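Side-chain contacts in esterase (Staphylococcus aureus subsp. aureus USA300_TCH1516, PDB 3D7R), which probably hydrolyses ester bonds, as a putative esterase of the alpha/beta hydrolase fold: residues 96-101 / 158-163; 126-131 / 317-322; 145-150 / 178-183; 152-157 / 191-196. All blocks are in the same frame, centred on the assembly; numbering follows the deposited sequence.

Contact 1: residues 96-101 / 158-163. With DMS (dimethyl sulfoxide), chain L.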
loop_
_atom_site.group_PDB
_atom_site.type_symbol
_atom_site.label_atom_id
_atom_site.label_comp_id
_atom_site.label_asym_id
_atom_site.label_seq_id
_atom_site.Cartn_x
_atom_site.Cartn_y
_atom_site.Cartn_z
ATOM N N ASP A 96 13.269 -2.862 -17.806
ATOM C CA ASP A 96 12.469 -2.116 -18.774
ATOM C C ASP A 96 11.067 -1.779 -18.287
ATOM O O ASP A 96 10.398 -0.922 -18.862
ATOM C CB ASP A 96 12.447 -2.786 -20.171
ATOM C CG ASP A 96 12.024 -4.256 -20.142
ATOM O OD1 ASP A 96 11.947 -4.880 -19.055
ATOM O OD2 ASP A 96 11.794 -4.815 -21.243
ATOM N N LYS A 97 10.625 -2.467 -17.234
ATOM C CA LYS A 97 9.303 -2.231 -16.653
ATOM C C LYS A 97 9.440 -2.029 -15.143
ATOM O O LYS A 97 10.261 -2.684 -14.502
ATOM C CB LYS A 97 8.346 -3.390 -16.976
ATOM C CG LYS A 97 8.100 -3.594 -18.486
ATOM C CD LYS A 97 7.198 -4.777 -18.798
ATOM C CE LYS A 97 7.795 -6.148 -18.358
ATOM N NZ LYS A 97 8.980 -6.638 -19.148
ATOM N N LYS A 98 8.648 -1.117 -14.586
ATOM C CA LYS A 98 8.755 -0.770 -13.164
ATOM C C LYS A 98 7.457 -1.002 -12.398
ATOM O O LYS A 98 6.364 -0.774 -12.934
ATOM C CB LYS A 98 9.123 0.712 -12.990
ATOM C CG LYS A 98 10.149 1.291 -13.979
ATOM C CD LYS A 98 11.561 0.874 -13.634
ATOM C CE LYS A 98 12.595 1.596 -14.517
ATOM N NZ LYS A 98 13.871 0.831 -14.496
ATOM N N ILE A 99 7.593 -1.411 -11.132
ATOM C CA ILE A 99 6.487 -1.336 -10.164
ATOM C C ILE A 99 6.869 -0.284 -9.116
ATOM O O ILE A 99 7.873 -0.433 -8.408
ATOM C CB ILE A 99 6.209 -2.676 -9.451
ATOM C CG1 ILE A 99 5.674 -3.714 -10.438
ATOM C CG2 ILE A 99 5.196 -2.474 -8.288
ATOM C CD1 ILE A 99 5.785 -5.184 -9.942
ATOM N N LEU A 100 6.100 0.797 -9.059
ATOM C CA LEU A 100 6.243 1.769 -7.980
ATOM C C LEU A 100 5.496 1.208 -6.786
ATOM O O LEU A 100 4.261 1.167 -6.787
ATOM C CB LEU A 100 5.653 3.137 -8.390
ATOM C CG LEU A 100 5.721 4.269 -7.355
ATOM C CD1 LEU A 100 7.146 4.416 -6.758
ATOM C CD2 LEU A 100 5.250 5.594 -7.960
ATOM N N TYR A 101 6.229 0.780 -5.763
ATOM C CA TYR A 101 5.593 0.121 -4.621
ATOM C C TYR A 101 5.440 1.051 -3.424
ATOM O O TYR A 101 6.449 1.528 -2.890
ATOM C CB TYR A 101 6.339 -1.172 -4.203
ATOM C CG TYR A 101 5.477 -2.015 -3.278
ATOM C CD1 TYR A 101 4.725 -3.088 -3.771
ATOM C CD2 TYR A 101 5.367 -1.699 -1.929
ATOM C CE1 TYR A 101 3.904 -3.828 -2.931
ATOM C CE2 TYR A 101 4.558 -2.430 -1.088
ATOM C CZ TYR A 101 3.825 -3.484 -1.595
ATOM O OH TYR A 101 3.015 -4.190 -0.752
ATOM N N VAL A 158 8.638 7.428 -14.927
ATOM C CA VAL A 158 8.032 7.720 -16.230
ATOM C C VAL A 158 9.085 8.279 -17.221
ATOM O O VAL A 158 9.063 7.959 -18.418
ATOM C CB VAL A 158 6.837 8.696 -16.080
ATOM C CG1 VAL A 158 6.417 9.296 -17.453
ATOM C CG2 VAL A 158 5.662 7.989 -15.427
ATOM N N SER A 159 9.994 9.121 -16.720
ATOM C CA SER A 159 11.001 9.735 -17.571
ATOM C C SER A 159 11.959 8.648 -18.053
ATOM O O SER A 159 12.562 8.765 -19.127
ATOM C CB SER A 159 11.744 10.837 -16.820
ATOM O OG SER A 159 12.684 10.263 -15.913
ATOM N N GLU A 160 12.082 7.579 -17.271
ATOM C CA GLU A 160 12.979 6.483 -17.632
ATOM C C GLU A 160 12.397 5.538 -18.693
ATOM O O GLU A 160 13.068 5.199 -19.671
ATOM C CB GLU A 160 13.408 5.694 -16.386
ATOM C CG GLU A 160 14.339 6.463 -15.469
ATOM C CD GLU A 160 14.612 5.734 -14.177
ATOM O OE1 GLU A 160 14.473 4.489 -14.135
ATOM O OE2 GLU A 160 14.965 6.410 -13.198
ATOM N N VAL A 161 11.151 5.121 -18.528
ATOM C CA VAL A 161 10.652 4.025 -19.362
ATOM C C VAL A 161 9.302 4.287 -20.006
ATOM O O VAL A 161 8.799 3.434 -20.745
ATOM C CB VAL A 161 10.602 2.693 -18.574
ATOM C CG1 VAL A 161 12.036 2.256 -18.141
ATOM C CG2 VAL A 161 9.651 2.794 -17.364
ATOM N N GLY A 162 8.724 5.458 -19.729
ATOM C CA GLY A 162 7.379 5.808 -20.211
ATOM C C GLY A 162 6.310 5.293 -19.263
ATOM O O GLY A 162 6.502 4.263 -18.626
ATOM N N HIS A 163 5.176 5.994 -19.193
ATOM C CA HIS A 163 4.085 5.663 -18.258
ATOM C C HIS A 163 3.467 4.283 -18.509
ATOM O O HIS A 163 3.011 3.625 -17.580
ATOM C CB HIS A 163 3.001 6.747 -18.292
ATOM C CG HIS A 163 2.092 6.668 -19.480
ATOM N ND1 HIS A 163 2.499 6.987 -20.761
ATOM C CD2 HIS A 163 0.789 6.326 -19.578
ATOM C CE1 HIS A 163 1.493 6.819 -21.598
ATOM N NE2 HIS A 163 0.441 6.423 -20.905
HETATM S S DMS L . 15.972 -5.642 -19.911
HETATM O O DMS L . 15.234 -4.299 -18.999
HETATM C C1 DMS L . 15.465 -5.567 -21.653
HETATM C C2 DMS L . 17.738 -5.283 -20.116
HETATM O O HOH W 1 15.654 2.517 -15.662
#
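Lys98 and Val161 make the apolar half of this contact, and the lysine, followed outward from its backbone, makes most of the polar half as well. Its CB points toward the helix end. CG then lies 3.7 Å from Val161 CG2, and a bend about CB-CG (chi2 -77°) turns the rest of the chain along the valine, so that CE comes 3.7 Å from Val161 CG1. There CE also meets Glu160 OE1, whose side chain crosses the lysine at about a right angle. The lysine belongs to strand 98-102 and the other two residues to the last turn of helix 143-161, the helix that precedes strand 166-171 in this alpha/beta hydrolase fold; Gly162, with positive phi, leads the chain out of the helix. At the tip, Lys98 NZ stands 3.7 Å from Glu160 OE1, a long salt bridge. A water closes the interval, accepting from Lys98 NZ at 2.7 Å and donating to Glu160 OE1 at 2.8 Å. Both charges have stronger partners, Glu129 for the lysine and Arg88 for the glutamate, so the pair probably belongs to a wider network of alternating charges. Beside it, the backbone O of Asp96 rests 3.6 Å from Val161 CB.

Contact 2: residues 126-131 / 317-322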
loop_
_atom_site.group_PDB
_atom_site.type_symbol
_atom_site.label_atom_id
_atom_site.label_comp_id
_atom_site.label_asym_id
_atom_site.label_seq_id
_atom_site.Cartn_x
_atom_site.Cartn_y
_atom_site.Cartn_z
ATOM N N THR A 126 7.642 -11.310 -11.199
ATOM C CA THR A 126 7.158 -10.457 -12.283
ATOM C C THR A 126 8.264 -10.075 -13.270
ATOM O O THR A 126 7.986 -9.778 -14.442
ATOM C CB THR A 126 6.545 -9.154 -11.740
ATOM O OG1 THR A 126 7.562 -8.401 -11.073
ATOM C CG2 THR A 126 5.400 -9.466 -10.739
ATOM N N LEU A 127 9.508 -10.070 -12.787
ATOM C CA LEU A 127 10.637 -9.511 -13.535
ATOM C C LEU A 127 10.427 -8.059 -13.957
ATOM O O LEU A 127 10.934 -7.633 -14.994
ATOM C CB LEU A 127 10.999 -10.398 -14.741
ATOM C CG LEU A 127 11.348 -11.836 -14.368
ATOM C CD1 LEU A 127 11.698 -12.635 -15.620
ATOM C CD2 LEU A 127 12.505 -11.845 -13.353
ATOM N N TYR A 128 9.677 -7.313 -13.145
ATOM C CA TYR A 128 9.712 -5.858 -13.148
ATOM C C TYR A 128 10.750 -5.395 -12.121
ATOM O O TYR A 128 11.043 -6.119 -11.171
ATOM C CB TYR A 128 8.354 -5.291 -12.721
ATOM C CG TYR A 128 7.253 -5.359 -13.764
ATOM C CD1 TYR A 128 7.001 -6.534 -14.484
ATOM C CD2 TYR A 128 6.446 -4.256 -14.006
ATOM C CE1 TYR A 128 5.971 -6.592 -15.428
ATOM C CE2 TYR A 128 5.413 -4.298 -14.959
ATOM C CZ TYR A 128 5.190 -5.463 -15.661
ATOM O OH TYR A 128 4.180 -5.503 -16.595
ATOM N N GLU A 129 11.300 -4.195 -12.310
ATOM C CA GLU A 129 12.086 -3.565 -11.268
ATOM C C GLU A 129 11.137 -2.944 -10.244
ATOM O O GLU A 129 10.309 -2.083 -10.590
ATOM C CB GLU A 129 12.986 -2.484 -11.854
ATOM C CG GLU A 129 13.751 -1.719 -10.809
ATOM C CD GLU A 129 14.798 -0.820 -11.427
ATOM O OE1 GLU A 129 14.432 0.294 -11.873
ATOM O OE2 GLU A 129 15.982 -1.230 -11.433
ATOM N N VAL A 130 11.261 -3.370 -8.991
ATOM C CA VAL A 130 10.375 -2.861 -7.932
ATOM C C VAL A 130 11.047 -1.675 -7.251
ATOM O O VAL A 130 12.207 -1.771 -6.815
ATOM C CB VAL A 130 10.027 -3.950 -6.915
ATOM C CG1 VAL A 130 9.238 -3.358 -5.700
ATOM C CG2 VAL A 130 9.229 -5.062 -7.596
ATOM N N VAL A 131 10.323 -0.565 -7.177
ATOM C CA VAL A 131 10.878 0.683 -6.639
ATOM C C VAL A 131 10.170 1.025 -5.324
ATOM O O VAL A 131 8.938 1.203 -5.282
ATOM C CB VAL A 131 10.759 1.850 -7.656
ATOM C CG1 VAL A 131 11.387 3.139 -7.090
ATOM C CG2 VAL A 131 11.438 1.475 -9.005
ATOM N N SER A 317 -1.319 -11.735 -14.040
ATOM C CA SER A 317 -2.148 -10.627 -14.526
ATOM C C SER A 317 -1.345 -9.400 -14.997
ATOM O O SER A 317 -1.808 -8.656 -15.861
ATOM C CB SER A 317 -3.151 -10.205 -13.464
ATOM O OG SER A 317 -2.462 -9.752 -12.322
ATOM N N ILE A 318 -0.158 -9.185 -14.437
ATOM C CA ILE A 318 0.572 -7.937 -14.687
ATOM C C ILE A 318 0.946 -7.731 -16.161
ATOM O O ILE A 318 1.063 -6.596 -16.621
ATOM C CB ILE A 318 1.797 -7.764 -13.748
ATOM C CG1 ILE A 318 2.207 -6.277 -13.685
ATOM C CG2 ILE A 318 2.958 -8.714 -14.156
ATOM C CD1 ILE A 318 3.136 -5.937 -12.513
ATOM N N ASP A 319 1.111 -8.808 -16.911
ATOM C CA ASP A 319 1.391 -8.617 -18.339
ATOM C C ASP A 319 0.187 -8.722 -19.305
ATOM O O ASP A 319 0.383 -8.672 -20.523
ATOM C CB ASP A 319 2.608 -9.431 -18.810
ATOM C CG ASP A 319 3.940 -8.864 -18.289
ATOM O OD1 ASP A 319 4.190 -7.620 -18.354
ATOM O OD2 ASP A 319 4.749 -9.688 -17.811
ATOM N N GLU A 320 -1.038 -8.826 -18.770
ATOM C CA GLU A 320 -2.273 -8.728 -19.582
ATOM C C GLU A 320 -2.265 -7.459 -20.436
ATOM O O GLU A 320 -1.892 -6.388 -19.957
ATOM C CB GLU A 320 -3.537 -8.640 -18.696
ATOM C CG GLU A 320 -3.929 -9.850 -17.846
ATOM C CD GLU A 320 -5.138 -9.571 -16.912
ATOM O OE1 GLU A 320 -5.511 -10.486 -16.137
ATOM O OE2 GLU A 320 -5.725 -8.457 -16.947
ATOM N N ASP A 321 -2.714 -7.568 -21.685
ATOM C CA ASP A 321 -2.857 -6.405 -22.568
ATOM C C ASP A 321 -3.945 -5.480 -22.048
ATOM O O ASP A 321 -5.065 -5.921 -21.794
ATOM C CB ASP A 321 -3.210 -6.836 -24.001
ATOM C CG ASP A 321 -2.117 -7.680 -24.654
ATOM O OD1 ASP A 321 -2.462 -8.643 -25.382
ATOM O OD2 ASP A 321 -0.917 -7.385 -24.453
ATOM N N VAL A 322 -3.605 -4.206 -21.876
ATOM C CA VAL A 322 -4.568 -3.206 -21.434
ATOM C C VAL A 322 -5.293 -2.650 -22.663
ATOM O O VAL A 322 -4.706 -1.927 -23.476
ATOM C CB VAL A 322 -3.897 -2.096 -20.568
ATOM C CG1 VAL A 322 -4.842 -0.911 -20.354
ATOM C CG2 VAL A 322 -3.438 -2.673 -19.218
#
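Tyr128 OH donates a hydrogen bond of 2.8 Å to Asp319 OD1. Ile318 O is also near but is not a partner of the hydroxyl; it accepts from Lys195 NZ instead. Tyr128 and Asp319 arrive from opposite directions. Asp319 OD1 lies at the edge of the tyrosine ring, near its plane, whereas the hydroxyl approaches the carboxylate from above, 43° out of its plane. Ile318 supplies the apolar part of the contact: its CD1 sits over one face of the ring, 3.8 Å from the centroid and displaced a little toward the rim, a CH-pi contact. That reach depends on CG1 standing opposite the backbone N (chi1 -160°), with the chain continuing extended to CD1; on the way Ile318 CG1 passes 3.6 Å from Tyr128 OH. The other branch, Ile318 CG2, lies 4.3 Å from Thr126 CG2. One residue therefore both roofs the ring and meets the end of helix 113-126. Thr126 OG1, besides its bond to Ile122 O, accepts from Tyr128 N at 3.2 Å, with an N-H...O angle of 169°; this helps fix the backbone from which the ring projects. The threonine bond closes an ST turn where helix 113-126 passes into strand 129-133, and the contact as a whole joins this helix-to-strand connection to the end of helix 305-318 in the alpha/beta hydrolase fold.

Contact 3: residues 145-150 / 178-183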
loop_
_atom_site.group_PDB
_atom_site.type_symbol
_atom_site.label_atom_id
_atom_site.label_comp_id
_atom_site.label_asym_id
_atom_site.label_seq_id
_atom_site.Cartn_x
_atom_site.Cartn_y
_atom_site.Cartn_z
ATOM N N ASP A 145 3.242 16.366 2.068
ATOM C CA ASP A 145 4.626 15.908 2.017
ATOM C C ASP A 145 4.692 14.522 1.386
ATOM O O ASP A 145 5.550 14.229 0.554
ATOM C CB ASP A 145 5.212 15.818 3.443
ATOM C CG ASP A 145 5.178 17.153 4.184
ATOM O OD1 ASP A 145 5.709 18.137 3.636
ATOM O OD2 ASP A 145 4.628 17.221 5.314
ATOM N N THR A 146 3.792 13.657 1.827
ATOM C CA THR A 146 3.768 12.261 1.401
ATOM C C THR A 146 3.470 12.178 -0.083
ATOM O O THR A 146 4.199 11.527 -0.846
ATOM C CB THR A 146 2.694 11.492 2.187
ATOM O OG1 THR A 146 3.035 11.530 3.576
ATOM C CG2 THR A 146 2.600 10.017 1.716
ATOM N N PHE A 147 2.411 12.867 -0.502
ATOM C CA PHE A 147 2.001 12.818 -1.910
ATOM C C PHE A 147 2.985 13.510 -2.874
ATOM O O PHE A 147 3.195 13.028 -3.983
ATOM C CB PHE A 147 0.556 13.327 -2.086
ATOM C CG PHE A 147 -0.493 12.282 -1.756
ATOM C CD1 PHE A 147 -0.559 11.083 -2.483
ATOM C CD2 PHE A 147 -1.380 12.472 -0.699
ATOM C CE1 PHE A 147 -1.523 10.101 -2.168
ATOM C CE2 PHE A 147 -2.342 11.503 -0.381
ATOM C CZ PHE A 147 -2.416 10.320 -1.125
ATOM N N GLN A 148 3.599 14.614 -2.456
ATOM C CA GLN A 148 4.578 15.281 -3.315
ATOM C C GLN A 148 5.780 14.390 -3.587
ATOM O O GLN A 148 6.312 14.358 -4.706
ATOM C CB GLN A 148 4.982 16.661 -2.744
ATOM C CG GLN A 148 3.752 17.617 -2.731
ATOM C CD GLN A 148 4.009 18.993 -2.118
ATOM O OE1 GLN A 148 4.881 19.173 -1.258
ATOM N NE2 GLN A 148 3.215 19.971 -2.547
ATOM N N ALA A 149 6.203 13.657 -2.562
ATOM C CA ALA A 149 7.314 12.720 -2.705
ATOM C C ALA A 149 6.991 11.582 -3.673
ATOM O O ALA A 149 7.818 11.207 -4.496
ATOM C CB ALA A 149 7.710 12.171 -1.357
ATOM N N ILE A 150 5.796 11.012 -3.560
ATOM C CA ILE A 150 5.393 9.933 -4.464
ATOM C C ILE A 150 5.346 10.431 -5.926
ATOM O O ILE A 150 5.834 9.752 -6.828
ATOM C CB ILE A 150 4.064 9.285 -3.986
ATOM C CG1 ILE A 150 4.278 8.635 -2.606
ATOM C CG2 ILE A 150 3.540 8.230 -5.007
ATOM C CD1 ILE A 150 3.039 8.056 -1.984
ATOM N N ALA A 178 -1.691 4.558 -2.977
ATOM C CA ALA A 178 -1.551 4.208 -4.390
ATOM C C ALA A 178 -2.793 4.601 -5.186
ATOM O O ALA A 178 -2.665 5.255 -6.221
ATOM C CB ALA A 178 -1.242 2.717 -4.547
ATOM N N LEU A 179 -3.988 4.219 -4.716
ATOM C CA LEU A 179 -5.221 4.615 -5.425
ATOM C C LEU A 179 -5.399 6.144 -5.442
ATOM O O LEU A 179 -5.673 6.732 -6.496
ATOM C CB LEU A 179 -6.473 3.924 -4.839
ATOM C CG LEU A 179 -7.830 4.385 -5.405
ATOM C CD1 LEU A 179 -7.949 4.175 -6.914
ATOM C CD2 LEU A 179 -9.002 3.713 -4.710
ATOM N N SER A 180 -5.279 6.779 -4.277
ATOM C CA SER A 180 -5.389 8.236 -4.189
ATOM C C SER A 180 -4.376 8.957 -5.109
ATOM O O SER A 180 -4.701 9.968 -5.752
ATOM C CB SER A 180 -5.222 8.676 -2.732
ATOM O OG SER A 180 -5.130 10.078 -2.642
ATOM N N PHE A 181 -3.159 8.436 -5.184
ATOM C CA PHE A 181 -2.137 9.022 -6.054
ATOM C C PHE A 181 -2.500 8.885 -7.547
ATOM O O PHE A 181 -2.348 9.821 -8.318
ATOM C CB PHE A 181 -0.742 8.443 -5.752
ATOM C CG PHE A 181 0.315 8.860 -6.763
ATOM C CD1 PHE A 181 0.760 10.175 -6.817
ATOM C CD2 PHE A 181 0.837 7.931 -7.674
ATOM C CE1 PHE A 181 1.701 10.575 -7.774
ATOM C CE2 PHE A 181 1.798 8.323 -8.627
ATOM C CZ PHE A 181 2.224 9.632 -8.666
ATOM N N VAL A 182 -2.990 7.721 -7.958
ATOM C CA VAL A 182 -3.399 7.538 -9.363
ATOM C C VAL A 182 -4.617 8.427 -9.685
ATOM O O VAL A 182 -4.737 8.963 -10.788
ATOM C CB VAL A 182 -3.643 6.037 -9.681
ATOM C CG1 VAL A 182 -4.276 5.862 -11.069
ATOM C CG2 VAL A 182 -2.305 5.258 -9.547
ATOM N N GLN A 183 -5.501 8.595 -8.707
ATOM C CA GLN A 183 -6.641 9.501 -8.834
ATOM C C GLN A 183 -6.175 10.950 -9.006
ATOM O O GLN A 183 -6.750 11.713 -9.796
ATOM C CB GLN A 183 -7.564 9.365 -7.622
ATOM C CG GLN A 183 -8.395 8.082 -7.599
ATOM C CD GLN A 183 -9.133 7.846 -6.273
ATOM O OE1 GLN A 183 -8.709 8.325 -5.225
ATOM N NE2 GLN A 183 -10.233 7.093 -6.324
#
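A buried, mainly apolar helix-helix contact joins helix 143-161 to helix 173-187 through Phe147, Ile150, Ser180 and Phe181. The short segments cross at -68°, with their axes 10.9 Å apart at closest approach, so side chains fill a fairly wide interval. Ile150 places CG2 almost exactly over the centre of the Phe181 ring, 3.7 Å from the centroid and 9° off the ring normal, a well-centred CH-pi contact. The Phe181 ring comes under that methyl because its CG lies opposite the backbone N (chi1 171°). Phe147, one turn before Ile150, reaches the same turn of the other helix. Its CZ approaches Ser180 OG to 3.1 Å and Ser180 CB to 3.6 Å, while CE1 rests 4.0 Å from Phe181 CB. The serine hydroxyl is hydrogen-bonded to Arg245 O, so its polar need is met although it abuts a phenyl ring. Around this core, Leu177 of helix 173-187 touches both Phe147 and Ile150, and Tyr154, one turn further along helix 143-161, meets the Phe181 ring edge-to-face; Ala178 and Val182 of helix 173-187 pack on strands 166-171 and 195-199.

Contact 4: residues 152-157 / 191-196. With NA (sodium ion), chain E.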
loop_
_atom_site.group_PDB
_atom_site.type_symbol
_atom_site.label_atom_id
_atom_site.label_comp_id
_atom_site.label_asym_id
_atom_site.label_seq_id
_atom_site.Cartn_x
_atom_site.Cartn_y
_atom_site.Cartn_z
ATOM N N ARG A 152 7.205 12.812 -7.197
ATOM C CA ARG A 152 8.570 12.982 -7.669
ATOM C C ARG A 152 9.162 11.650 -8.138
ATOM O O ARG A 152 9.778 11.609 -9.200
ATOM C CB ARG A 152 9.470 13.611 -6.596
ATOM C CG ARG A 152 9.156 15.106 -6.338
ATOM C CD ARG A 152 10.063 15.716 -5.243
ATOM N NE ARG A 152 9.270 16.333 -4.163
ATOM C CZ ARG A 152 9.299 15.963 -2.877
ATOM N NH1 ARG A 152 10.107 14.991 -2.446
ATOM N NH2 ARG A 152 8.522 16.595 -2.007
ATOM N N VAL A 153 8.981 10.569 -7.369
ATOM C CA VAL A 153 9.534 9.270 -7.802
ATOM C C VAL A 153 8.774 8.737 -9.017
ATOM O O VAL A 153 9.379 8.205 -9.941
ATOM C CB VAL A 153 9.670 8.207 -6.659
ATOM C CG1 VAL A 153 8.330 7.790 -6.100
ATOM C CG2 VAL A 153 10.485 6.961 -7.137
ATOM N N TYR A 154 7.457 8.922 -9.041
ATOM C CA TYR A 154 6.673 8.523 -10.217
ATOM C C TYR A 154 7.165 9.227 -11.478
ATOM O O TYR A 154 7.370 8.599 -12.505
ATOM C CB TYR A 154 5.178 8.759 -10.006
ATOM C CG TYR A 154 4.317 8.387 -11.214
ATOM C CD1 TYR A 154 4.008 7.056 -11.491
ATOM C CD2 TYR A 154 3.795 9.374 -12.061
ATOM C CE1 TYR A 154 3.226 6.704 -12.586
ATOM C CE2 TYR A 154 2.993 9.030 -13.184
ATOM C CZ TYR A 154 2.721 7.697 -13.435
ATOM O OH TYR A 154 1.923 7.349 -14.517
ATOM N N ASP A 155 7.365 10.530 -11.388
ATOM C CA ASP A 155 7.889 11.310 -12.508
ATOM C C ASP A 155 9.249 10.802 -12.976
ATOM O O ASP A 155 9.480 10.667 -14.181
ATOM C CB ASP A 155 7.941 12.795 -12.137
ATOM C CG ASP A 155 6.535 13.411 -12.026
ATOM O OD1 ASP A 155 5.572 12.769 -12.470
ATOM O OD2 ASP A 155 6.396 14.527 -11.500
ATOM N N GLN A 156 10.139 10.530 -12.017
ATOM C CA GLN A 156 11.447 9.908 -12.295
ATOM C C GLN A 156 11.307 8.639 -13.150
ATOM O O GLN A 156 11.918 8.543 -14.200
ATOM C CB GLN A 156 12.190 9.589 -10.985
ATOM C CG GLN A 156 13.579 8.983 -11.182
ATOM C CD GLN A 156 14.262 8.562 -9.872
ATOM O OE1 GLN A 156 13.623 8.025 -8.938
ATOM N NE2 GLN A 156 15.583 8.775 -9.808
ATOM N N LEU A 157 10.504 7.679 -12.690
ATOM C CA LEU A 157 10.268 6.407 -13.404
ATOM C C LEU A 157 9.655 6.582 -14.810
ATOM O O LEU A 157 10.124 5.987 -15.784
ATOM C CB LEU A 157 9.383 5.490 -12.544
ATOM C CG LEU A 157 9.936 5.121 -11.154
ATOM C CD1 LEU A 157 8.999 4.120 -10.425
ATOM C CD2 LEU A 157 11.347 4.546 -11.248
ATOM N N PRO A 191 0.059 11.517 -17.373
ATOM C CA PRO A 191 0.140 10.141 -17.874
ATOM C C PRO A 191 -0.065 9.113 -16.744
ATOM O O PRO A 191 0.552 9.226 -15.679
ATOM C CB PRO A 191 1.572 10.053 -18.433
ATOM C CG PRO A 191 1.874 11.490 -18.886
ATOM C CD PRO A 191 1.202 12.350 -17.822
ATOM N N LEU A 192 -0.928 8.131 -16.987
ATOM C CA LEU A 192 -1.331 7.151 -15.978
ATOM C C LEU A 192 -0.494 5.863 -16.078
ATOM O O LEU A 192 -0.042 5.515 -17.165
ATOM C CB LEU A 192 -2.802 6.797 -16.181
ATOM C CG LEU A 192 -3.844 7.913 -16.062
ATOM C CD1 LEU A 192 -5.232 7.391 -16.462
ATOM C CD2 LEU A 192 -3.859 8.477 -14.639
ATOM N N PRO A 193 -0.323 5.134 -14.957
ATOM C CA PRO A 193 0.393 3.844 -15.023
ATOM C C PRO A 193 -0.442 2.840 -15.819
ATOM O O PRO A 193 -1.655 3.013 -15.949
ATOM C CB PRO A 193 0.498 3.415 -13.559
ATOM C CG PRO A 193 -0.719 4.090 -12.883
ATOM C CD PRO A 193 -0.813 5.433 -13.594
ATOM N N ASN A 194 0.204 1.819 -16.358
ATOM C CA ASN A 194 -0.472 0.786 -17.145
ATOM C C ASN A 194 -1.513 0.032 -16.309
ATOM O O ASN A 194 -2.565 -0.386 -16.814
ATOM C CB ASN A 194 0.593 -0.195 -17.648
ATOM C CG ASN A 194 0.026 -1.258 -18.565
ATOM O OD1 ASN A 194 0.074 -2.453 -18.251
ATOM N ND2 ASN A 194 -0.517 -0.831 -19.706
ATOM N N LYS A 195 -1.199 -0.169 -15.029
ATOM C CA LYS A 195 -2.094 -0.913 -14.138
ATOM C C LYS A 195 -1.940 -0.406 -12.720
ATOM O O LYS A 195 -0.908 0.178 -12.383
ATOM C CB LYS A 195 -1.791 -2.428 -14.172
ATOM C CG LYS A 195 -2.073 -3.130 -15.513
ATOM C CD LYS A 195 -1.649 -4.632 -15.462
ATOM C CE LYS A 195 -2.000 -5.340 -16.791
ATOM N NZ LYS A 195 -0.928 -5.073 -17.810
ATOM N N LEU A 196 -2.958 -0.650 -11.889
ATOM C CA LEU A 196 -2.922 -0.296 -10.455
ATOM C C LEU A 196 -3.247 -1.517 -9.588
ATOM O O LEU A 196 -4.294 -2.155 -9.781
ATOM C CB LEU A 196 -3.917 0.839 -10.137
ATOM C CG LEU A 196 -4.109 1.219 -8.648
ATOM C CD1 LEU A 196 -2.764 1.666 -8.029
ATOM C CD2 LEU A 196 -5.177 2.320 -8.529
HETATM NA NA NA E . 14.982 6.530 -7.813
HETATM O O HOH W 2 17.433 8.017 -7.636
#
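A single hydroxyl carries nearly all of this contact: Tyr154 OH reaches from helix 143-161 into a proline-containing loop and donates to Pro191 O at 2.6 Å, a short hydrogen bond. The acceptor lies at the edge of the tyrosine ring, near its plane. Seen from the carbonyl, however, the hydroxyl is well to one side, with a C=O...O angle of 126° and a position 39° above the carbonyl plane. The ring gets there because CG stands opposite the backbone N of Tyr154 (chi1 179°), which sends the side chain straight toward the loop. Beyond the bond, the hydroxyl rests against the next peptide, 3.2 Å from Leu192 C and as close to Pro193 N, which as a proline nitrogen has no hydrogen to offer. Pro193 CD follows at 3.5 Å from Tyr154 OH, meeting the ring obliquely. The loop is the connection from helix 173-187 to strand 195-199, part of the alternating helices and strands of an alpha/beta hydrolase fold, and the tyrosine ties this loop to helix 143-161, touching Val166 of strand 166-171 as well. Leu185 of helix 173-187 packs against both Tyr154 and Leu192. Past the loop, Lys195 NZ donates to Asn194 OD1 at 2.8 Å. On helix 143-161, Gln156 has a different partner: its OE1 binds a sodium ion at 2.3 Å, while its NE2 donates to a water that lies 2.9 Å from the same sodium ion.

In the fold
Three of the four contacts share helix 143-161: contact 3 uses its early turns, contact 4 its middle and contact 1 its end. Their centres follow the same order, 10 Å from contact 3 to contact 4 and 6 Å on to contact 1. Contact 2 lies about 10 Å from contact 1, on the neighbouring strand of the same sheet. Along the chain contacts 1, 3 and 4 interleave, whereas both segments of contacts 3 and 4 fall between those of contact 2, which brings in the C-terminal helix and touches contact 4. Together they join helices 143-161, 173-187 and 305-318 to one another, to the sheet or to its connecting loops.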